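Local coordinates for putative Transcriptional Regulator (Rhodococcus sp., PDB 2IA2), which probably binds operator DNA through an N-terminal helix-turn-helix domain and regulates transcription as a member of the IclR family, likely in response to a small-molecule effector, at the interface of chains A and B. Coordinates in Å, arbitrary orientation; residue numbers count along the deposited sequence, not the author numbering. Chains: chain A/B, Putative Transcriptional Regulator.

Contact 1: the interface of chains A and B. Residues chain A 83-84, 87-88, 262-263; chain B 75-77, 79-80.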
ATOM      1  N   GLY A  83     -10.178  -0.495   5.704  1.00 26.49           N
ATOM      2  CA  GLY A  83      -9.607  -0.793   4.372  1.00 25.25           C
ATOM      3  C   GLY A  83      -8.096  -1.004   4.278  1.00 25.89           C
ATOM      4  O   GLY A  83      -7.588  -1.556   3.267  1.00 25.56           O
ATOM      5  N   TYR A  84      -7.371  -0.690   5.347  1.00 24.96           N
ATOM      6  CA  TYR A  84      -5.921  -0.458   5.174  1.00 24.61           C
ATOM      7  C   TYR A  84      -5.161  -1.731   4.761  1.00 24.48           C
ATOM      8  O   TYR A  84      -4.304  -1.687   3.901  1.00 22.64           O
ATOM      9  CB  TYR A  84      -5.277   0.216   6.419  1.00 23.06           C
ATOM     10  CG  TYR A  84      -4.111   1.102   6.003  1.00 22.19           C
ATOM     11  CD1 TYR A  84      -4.299   2.476   5.732  1.00 20.00           C
ATOM     12  CD2 TYR A  84      -2.827   0.549   5.787  1.00 20.13           C
ATOM     13  CE1 TYR A  84      -3.185   3.287   5.295  1.00 19.15           C
ATOM     14  CE2 TYR A  84      -1.746   1.333   5.360  1.00 18.58           C
ATOM     15  CZ  TYR A  84      -1.951   2.706   5.126  1.00 20.76           C
ATOM     16  OH  TYR A  84      -0.883   3.495   4.722  1.00 22.27           O
ATOM     17  N   LEU A  87      -6.132  -2.560   0.922  1.00 26.22           N
ATOM     18  CA  LEU A  87      -5.821  -1.516  -0.063  1.00 25.53           C
ATOM     19  C   LEU A  87      -4.320  -1.276  -0.160  1.00 24.88           C
ATOM     20  O   LEU A  87      -3.820  -0.962  -1.219  1.00 25.35           O
ATOM     21  CB  LEU A  87      -6.567  -0.226   0.265  1.00 25.44           C
ATOM     22  CG  LEU A  87      -8.098  -0.322   0.088  1.00 27.03           C
ATOM     23  CD1 LEU A  87      -8.748   0.961   0.546  1.00 27.68           C
ATOM     24  CD2 LEU A  87      -8.354  -0.481  -1.444  1.00 25.72           C
ATOM     25  N   SER A  88      -3.582  -1.464   0.936  1.00 25.49           N
ATOM     26  CA  SER A  88      -2.105  -1.280   0.940  1.00 23.94           C
ATOM     27  C   SER A  88      -1.350  -2.443   0.272  1.00 23.87           C
ATOM     28  O   SER A  88      -0.179  -2.359  -0.055  1.00 24.54           O
ATOM     29  CB  SER A  88      -1.580  -0.970   2.354  1.00 23.82           C
ATOM     30  OG  SER A  88      -1.779  -2.083   3.242  1.00 23.88           O
ATOM     31  N   THR A 262       0.376   6.238  -2.906  1.00 26.80           N
ATOM     32  CA  THR A 262      -0.463   6.125  -1.713  1.00 26.68           C
ATOM     33  C   THR A 262      -0.504   4.694  -1.157  1.00 26.73           C
ATOM     34  O   THR A 262      -0.461   4.463   0.065  1.00 26.72           O
ATOM     35  CB  THR A 262      -1.898   6.598  -2.044  1.00 27.15           C
ATOM     36  OG1 THR A 262      -1.827   7.932  -2.570  1.00 27.82           O
ATOM     37  CG2 THR A 262      -2.831   6.577  -0.836  1.00 26.90           C
ATOM     38  N   VAL A 263      -0.614   3.744  -2.071  1.00 25.52           N
ATOM     39  CA  VAL A 263      -0.695   2.352  -1.758  1.00 26.38           C
ATOM     40  C   VAL A 263       0.596   1.902  -1.086  1.00 28.73           C
ATOM     41  O   VAL A 263       0.564   1.167  -0.090  1.00 29.70           O
ATOM     42  CB  VAL A 263      -0.973   1.510  -3.069  1.00 25.06           C
ATOM     43  CG1 VAL A 263      -0.708   0.038  -2.831  1.00 25.06           C
ATOM     44  CG2 VAL A 263      -2.432   1.753  -3.550  1.00 20.19           C
TER
ATOM     45  N   LEU B  75     -13.780   0.166  -2.750  1.00 46.71           N
ATOM     46  CA  LEU B  75     -12.979   1.241  -2.142  1.00 40.49           C
ATOM     47  C   LEU B  75     -11.867   1.668  -3.083  1.00 40.38           C
ATOM     48  O   LEU B  75     -11.243   0.821  -3.750  1.00 40.82           O
ATOM     49  CB  LEU B  75     -12.377   0.805  -0.804  1.00 36.55           C
ATOM     50  CG  LEU B  75     -13.305   0.322   0.325  1.00 35.35           C
ATOM     51  CD1 LEU B  75     -12.540   0.337   1.624  1.00 29.69           C
ATOM     52  CD2 LEU B  75     -14.473   1.243   0.450  1.00 35.55           C
ATOM     53  N   THR B  76     -11.607   2.973  -3.112  1.00 38.36           N
ATOM     54  CA  THR B  76     -10.442   3.495  -3.821  1.00 38.55           C
ATOM     55  C   THR B  76      -9.255   3.666  -2.859  1.00 33.93           C
ATOM     56  O   THR B  76      -9.449   3.678  -1.613  1.00 31.46           O
ATOM     57  CB  THR B  76     -10.720   4.839  -4.510  1.00 42.24           C
ATOM     58  OG1 THR B  76     -10.760   5.870  -3.529  1.00 40.75           O
ATOM     59  CG2 THR B  76     -12.038   4.829  -5.285  1.00 46.40           C
ATOM     60  N   PRO B  77      -8.029   3.797  -3.423  1.00 36.45           N
ATOM     61  CA  PRO B  77      -6.866   4.052  -2.622  1.00 34.14           C
ATOM     62  C   PRO B  77      -6.978   5.318  -1.772  1.00 33.49           C
ATOM     63  O   PRO B  77      -6.259   5.439  -0.801  1.00 31.13           O
ATOM     64  CB  PRO B  77      -5.750   4.184  -3.673  1.00 34.60           C
ATOM     65  CG  PRO B  77      -6.211   3.232  -4.781  1.00 34.51           C
ATOM     66  CD  PRO B  77      -7.671   3.610  -4.849  1.00 36.62           C
ATOM     67  N   VAL B  79      -9.165   5.852   0.277  1.00 28.05           N
ATOM     68  CA  VAL B  79      -9.542   5.315   1.633  1.00 27.26           C
ATOM     69  C   VAL B  79      -8.305   5.149   2.544  1.00 27.32           C
ATOM     70  O   VAL B  79      -8.414   5.309   3.783  1.00 27.81           O
ATOM     71  CB  VAL B  79     -10.354   4.020   1.558  1.00 26.80           C
ATOM     72  CG1 VAL B  79     -10.511   3.308   2.961  1.00 26.49           C
ATOM     73  CG2 VAL B  79     -11.778   4.312   0.938  1.00 26.46           C
ATOM     74  N   LEU B  80      -7.133   4.896   1.928  1.00 25.10           N
ATOM     75  CA  LEU B  80      -5.869   4.810   2.679  1.00 24.12           C
ATOM     76  C   LEU B  80      -5.530   6.100   3.390  1.00 23.18           C
ATOM     77  O   LEU B  80      -4.836   6.065   4.364  1.00 22.14           O
ATOM     78  CB  LEU B  80      -4.729   4.415   1.766  1.00 22.47           C
ATOM     79  CG  LEU B  80      -4.828   3.004   1.160  1.00 24.27           C
ATOM     80  CD1 LEU B  80      -3.820   2.795  -0.012  1.00 23.87           C
ATOM     81  CD2 LEU B  80      -4.547   1.968   2.220  1.00 22.04           C
TER

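Contact 2: the interface of chains A and B. Residues chain A 27, 30-32, 34, 75; chain B 85, 88-89.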
ATOM      1  N   ILE A  27     -11.574  12.910  10.756  1.00 24.25           N
ATOM      2  CA  ILE A  27     -10.528  11.881  10.862  1.00 23.08           C
ATOM      3  C   ILE A  27      -9.323  12.369  10.062  1.00 24.31           C
ATOM      4  O   ILE A  27      -8.193  12.266  10.551  1.00 23.75           O
ATOM      5  CB  ILE A  27     -10.985  10.504  10.248  1.00 23.46           C
ATOM      6  CG1 ILE A  27     -12.069   9.871  11.117  1.00 23.97           C
ATOM      7  CG2 ILE A  27      -9.789   9.548  10.060  1.00 23.97           C
ATOM      8  CD1 ILE A  27     -12.707   8.621  10.508  1.00 22.39           C
ATOM      9  N   PHE A  30      -6.174  14.981  11.321  1.00 23.67           N
ATOM     10  CA  PHE A  30      -4.946  14.527  12.012  1.00 24.33           C
ATOM     11  C   PHE A  30      -3.802  14.123  11.064  1.00 26.69           C
ATOM     12  O   PHE A  30      -4.001  13.486  10.031  1.00 27.26           O
ATOM     13  CB  PHE A  30      -5.298  13.409  13.019  1.00 23.04           C
ATOM     14  CG  PHE A  30      -6.415  13.813  13.966  1.00 22.70           C
ATOM     15  CD1 PHE A  30      -7.722  13.577  13.629  1.00 23.81           C
ATOM     16  CD2 PHE A  30      -6.146  14.500  15.158  1.00 26.89           C
ATOM     17  CE1 PHE A  30      -8.801  13.996  14.441  1.00 23.70           C
ATOM     18  CE2 PHE A  30      -7.229  14.931  16.022  1.00 25.23           C
ATOM     19  CZ  PHE A  30      -8.535  14.653  15.672  1.00 26.44           C
ATOM     20  N   ASP A  31      -2.599  14.534  11.383  1.00 28.17           N
ATOM     21  CA  ASP A  31      -1.471  14.167  10.562  1.00 31.44           C
ATOM     22  C   ASP A  31      -0.179  14.407  11.321  1.00 33.08           C
ATOM     23  O   ASP A  31      -0.185  14.587  12.564  1.00 31.74           O
ATOM     24  CB  ASP A  31      -1.492  14.941   9.254  1.00 32.22           C
ATOM     25  CG  ASP A  31      -1.583  16.444   9.475  1.00 37.53           C
ATOM     26  OD1 ASP A  31      -1.131  16.955  10.543  1.00 40.46           O
ATOM     27  OD2 ASP A  31      -2.120  17.122   8.584  1.00 38.89           O
ATOM     28  N   HIS A  32       0.921  14.426  10.569  1.00 35.42           N
ATOM     29  CA  HIS A  32       2.224  14.513  11.199  1.00 39.88           C
ATOM     30  C   HIS A  32       2.392  15.822  12.000  1.00 41.15           C
ATOM     31  O   HIS A  32       2.951  15.841  13.105  1.00 42.49           O
ATOM     32  CB  HIS A  32       3.348  14.375  10.157  1.00 41.21           C
ATOM     33  CG  HIS A  32       4.692  14.693  10.710  1.00 44.89           C
ATOM     34  ND1 HIS A  32       5.420  13.794  11.461  1.00 45.97           N
ATOM     35  CD2 HIS A  32       5.435  15.828  10.657  1.00 49.00           C
ATOM     36  CE1 HIS A  32       6.560  14.353  11.830  1.00 47.73           C
ATOM     37  NE2 HIS A  32       6.602  15.582  11.344  1.00 48.51           N
ATOM     38  N   ASN A  34      -0.016  17.569  13.109  1.00 40.06           N
ATOM     39  CA  ASN A  34      -1.185  17.805  13.989  1.00 38.65           C
ATOM     40  C   ASN A  34      -1.648  16.516  14.640  1.00 37.95           C
ATOM     41  O   ASN A  34      -2.686  15.946  14.247  1.00 34.98           O
ATOM     42  CB  ASN A  34      -2.368  18.430  13.229  1.00 37.42           C
ATOM     43  CG  ASN A  34      -2.041  19.780  12.642  1.00 39.70           C
ATOM     44  OD1 ASN A  34      -2.275  20.815  13.275  1.00 41.39           O
ATOM     45  ND2 ASN A  34      -1.518  19.791  11.410  1.00 39.95           N
ATOM     46  N   LEU A  75      -6.518  10.142  17.133  1.00 23.28           N
ATOM     47  CA  LEU A  75      -7.050   8.929  16.532  1.00 23.72           C
ATOM     48  C   LEU A  75      -6.541   7.691  17.239  1.00 23.94           C
ATOM     49  O   LEU A  75      -5.498   7.711  17.859  1.00 25.54           O
ATOM     50  CB  LEU A  75      -6.700   8.822  15.042  1.00 22.32           C
ATOM     51  CG  LEU A  75      -7.275   9.970  14.202  1.00 22.87           C
ATOM     52  CD1 LEU A  75      -6.694   9.894  12.792  1.00 15.45           C
ATOM     53  CD2 LEU A  75      -8.809   9.891  14.204  1.00 22.32           C
TER
ATOM     54  N   SER B  85      -3.922   8.967   8.365  1.00 22.97           N
ATOM     55  CA  SER B  85      -4.031  10.091   9.327  1.00 22.18           C
ATOM     56  C   SER B  85      -3.640   9.574  10.718  1.00 22.26           C
ATOM     57  O   SER B  85      -2.926  10.247  11.474  1.00 23.87           O
ATOM     58  CB  SER B  85      -5.479  10.631   9.327  1.00 23.01           C
ATOM     59  OG  SER B  85      -5.794  11.168   8.033  1.00 25.41           O
ATOM     60  N   SER B  88       0.273   8.574  10.542  1.00 24.78           N
ATOM     61  CA  SER B  88       1.142   9.735  10.401  1.00 26.27           C
ATOM     62  C   SER B  88       1.119  10.597  11.658  1.00 27.90           C
ATOM     63  O   SER B  88       2.086  11.298  11.959  1.00 27.15           O
ATOM     64  CB  SER B  88       0.731  10.568   9.185  1.00 27.58           C
ATOM     65  OG  SER B  88      -0.559  11.126   9.362  1.00 29.56           O
ATOM     66  N   SER B  89       0.011  10.541  12.389  1.00 27.55           N
ATOM     67  CA  SER B  89      -0.172  11.373  13.565  1.00 28.85           C
ATOM     68  C   SER B  89       0.424  10.690  14.784  1.00 30.63           C
ATOM     69  O   SER B  89       0.676  11.340  15.752  1.00 30.74           O
ATOM     70  CB  SER B  89      -1.652  11.760  13.778  1.00 29.62           C
ATOM     71  OG  SER B  89      -2.385  10.676  14.257  1.00 27.20           O
TER
HETATM   72  O   HOH W   1      -4.127  11.404  16.201  1.00 24.46           O
HETATM   73  O   HOH W   2      -4.499  13.313   7.605  1.00 31.50           O

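Contact 3: the interface of chains A and B. Residues chain A 16, 21, 24; chain B 59, 62-63.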
ATOM      1  N   TYR A  16     -26.705  13.295  -0.869  1.00 55.16           N
ATOM      2  CA  TYR A  16     -25.362  13.634  -0.273  1.00 54.52           C
ATOM      3  C   TYR A  16     -25.455  13.779   1.234  1.00 53.22           C
ATOM      4  O   TYR A  16     -25.979  14.798   1.721  1.00 53.50           O
ATOM      5  CB  TYR A  16     -24.797  14.936  -0.852  1.00 55.27           C
ATOM      6  CG  TYR A  16     -23.397  15.353  -0.328  1.00 56.54           C
ATOM      7  CD1 TYR A  16     -22.222  14.940  -0.979  1.00 57.20           C
ATOM      8  CD2 TYR A  16     -23.259  16.187   0.801  1.00 58.13           C
ATOM      9  CE1 TYR A  16     -20.953  15.346  -0.515  1.00 57.00           C
ATOM     10  CE2 TYR A  16     -21.990  16.593   1.267  1.00 56.63           C
ATOM     11  CZ  TYR A  16     -20.851  16.165   0.608  1.00 56.46           C
ATOM     12  OH  TYR A  16     -19.614  16.594   1.062  1.00 57.00           O
ATOM     13  N   ALA A  21     -19.540  13.021   5.195  1.00 33.99           N
ATOM     14  CA  ALA A  21     -18.441  13.844   4.695  1.00 32.90           C
ATOM     15  C   ALA A  21     -17.699  14.509   5.842  1.00 31.14           C
ATOM     16  O   ALA A  21     -16.464  14.404   5.909  1.00 30.45           O
ATOM     17  CB  ALA A  21     -18.922  14.892   3.656  1.00 32.80           C
ATOM     18  N   LEU A  24     -15.644  12.182   8.181  1.00 25.52           N
ATOM     19  CA  LEU A  24     -14.410  11.777   7.523  1.00 26.42           C
ATOM     20  C   LEU A  24     -13.378  12.900   7.524  1.00 26.15           C
ATOM     21  O   LEU A  24     -12.179  12.624   7.659  1.00 27.29           O
ATOM     22  CB  LEU A  24     -14.692  11.253   6.080  1.00 27.20           C
ATOM     23  CG  LEU A  24     -15.536   9.950   6.075  1.00 29.22           C
ATOM     24  CD1 LEU A  24     -15.993   9.607   4.661  1.00 28.14           C
ATOM     25  CD2 LEU A  24     -14.740   8.814   6.658  1.00 24.38           C
TER
ATOM     26  N   THR B  59     -22.484   9.305  -1.550  1.00 64.95           N
ATOM     27  CA  THR B  59     -21.682  10.336  -0.905  1.00 60.81           C
ATOM     28  C   THR B  59     -20.191   9.942  -1.016  1.00 57.20           C
ATOM     29  O   THR B  59     -19.371  10.761  -1.454  1.00 58.06           O
ATOM     30  CB  THR B  59     -22.163  10.556   0.559  1.00 57.00           C
ATOM     31  OG1 THR B  59     -23.498  11.089   0.523  1.00 61.91           O
ATOM     32  CG2 THR B  59     -21.247  11.513   1.346  1.00 52.05           C
ATOM     33  N   GLU B  62     -18.888  10.715  -4.400  1.00 68.70           N
ATOM     34  CA  GLU B  62     -18.628  12.156  -4.612  1.00 71.27           C
ATOM     35  C   GLU B  62     -17.314  12.586  -3.928  1.00 66.63           C
ATOM     36  O   GLU B  62     -16.547  13.440  -4.447  1.00 69.44           O
ATOM     37  CB  GLU B  62     -19.794  12.998  -4.080  1.00 72.56           C
ATOM     38  N   LEU B  63     -17.082  11.978  -2.764  1.00 59.86           N
ATOM     39  CA  LEU B  63     -15.921  12.261  -1.889  1.00 55.54           C
ATOM     40  C   LEU B  63     -14.637  11.596  -2.316  1.00 53.94           C
ATOM     41  O   LEU B  63     -13.601  11.866  -1.710  1.00 52.00           O
ATOM     42  CB  LEU B  63     -16.193  11.895  -0.417  1.00 49.24           C
ATOM     43  CG  LEU B  63     -17.246  12.726   0.330  1.00 51.04           C
ATOM     44  CD1 LEU B  63     -17.562  12.144   1.722  1.00 44.43           C
ATOM     45  CD2 LEU B  63     -16.810  14.173   0.399  1.00 52.85           C
TER

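Contact 1: the interface of chains A and B
B:Leu80 holds its CG anti to its own carbonyl carbon (chi1 -65°), and this sends its two methyls into chain A. A:Leu87 takes the same turn, with CG beside the backbone N (chi1 -68°), and reaches the other way into chain B. The CD2 branch of B:Leu80 lies over one face of the A:Tyr84 ring, 3.7 Å from the centroid and displaced toward the rim. The two side chains meet at about a right angle. The same CD2 methyl also touches A:Leu87 CB at 3.6 Å. The other branch, CD1, points to the end of helix 246-264 and meets A:Val263 CA at 3.6 Å. B:Leu80 is thus gripped on both branches. The CG2 methyl of A:Thr262 packs against B:Leu80 CB at 3.9 Å. A:Leu87 uses its CD1 tip, which sits 3.6 Å from B:Val79 CB and 3.9 Å from B:Leu75 CB. The carbonyl O of B:Thr76 is close to the same methyl. No polar pair bonds across the patch. Within chain A, the hydroxyl OG of A:Ser88 bonds to A:Tyr84 O at 2.6 Å and ties down the end of the short helix 84-87. The contact interlocks leucines between helix 84-87 and the end of helix 246-264 of chain A and the 3-10 turn 77-79 and start of helix 80-89 of chain B. It would probably help to hold the two DNA-binding halves together, if the deposited pair is the working dimer.

Contact 2: the interface of chains A and B
B:Ser85, B:Ser88 and B:Ser89, on helix 80-89 of chain B, press against the loop at A:Phe30 to A:His32. The CB of B:Ser85 sits 3.3 Å from the carbonyl O of A:Phe30 and also nears A:Ile27 O. The methyl CD1 of A:Leu75 covers the same serine CB at 3.7 Å. B:Ser88 brings its OG to A:Asp31 CA, and its carbonyl O faces A:His32 CA at 3.3 Å. B:Ser89 sets its CB against A:Asp31 O at 3.4 Å. No direct polar bond crosses the patch, but two waters do the bridging. One joins B:Ser85 OG to A:Phe30 O. The other accepts the backbone N-H of A:Leu75 almost straight (176° at H) and reaches B:Ser89 OG at 2.7 Å. That hydroxyl stands between the backbone N and the carbonyl carbon of its residue (chi1 74°), where it can also bond to B:Ser85 O one turn back, at 2.9 Å. Within chain A the loop is braced by a second-shell bond. A:Asp31 OD1 uses its syn lone pair to receive A:Asn34 ND2 at 3.0 Å, and the oxygen lies nearly in the plane of the asparagine amide.

Contact 3: the interface of chains A and B
The N-terminal segment at A:Tyr16 and the helix 18-28 of chain A meet the last turn of the second helix-turn-helix element of chain B, helix 50-62, and the residue just after it. In the IclR family this helix is the expected DNA-recognition helix. B:Leu63 carries the contact with both methyls. Its CD1 touches A:Ala21 CA at 3.5 Å and the CB methyl of the same alanine at 3.6 Å. Its CD2 also leans on A:Ala21 CB and lies 3.8 Å from the phenol OH of A:Tyr16. A:Leu24 adds its CD1 at the margin, and the two leucine side chains slant across each other. An alanine in place of B:Leu63 would probably open a gap beside A:Ala21 and leave the tip of the A:Tyr16 side chain without its apolar neighbour. The tyrosine reaches this point because its CG is anti to the backbone N (chi1 -178°), which extends the ring away from the main chain. Its side chain crosses that of B:Leu63 at about a right angle. B:Thr59 puts its CG2 methyl over one face of the tyrosine ring, toward the rim. B:Glu62 contributes little that can be read, since its side chain is incomplete. No hydrogen bond joins the two chains here, and the contact is mainly apolar. At the backbone of the tyrosine, the hydroxyl OG1 of B:Thr59 lies 3.3 Å from A:Tyr16 CA.

Contact 1 lies about 16 Å from both contact 2 and contact 3, and contacts 2 and 3 are about 20 Å apart, all measured between centres of C-alpha atoms. Contacts 1 and 2 share helix 80-89 of chain B, used near its start in one and toward its end in the other. Contacts 2 and 3 share helix 18-28 of chain A. Together the three patches join the N-terminal regions of the two chains, and contact 1 adds the end of helix 246-264. The pairing is not an exact two-fold. It would probably fix how the two DNA-binding domains are spaced.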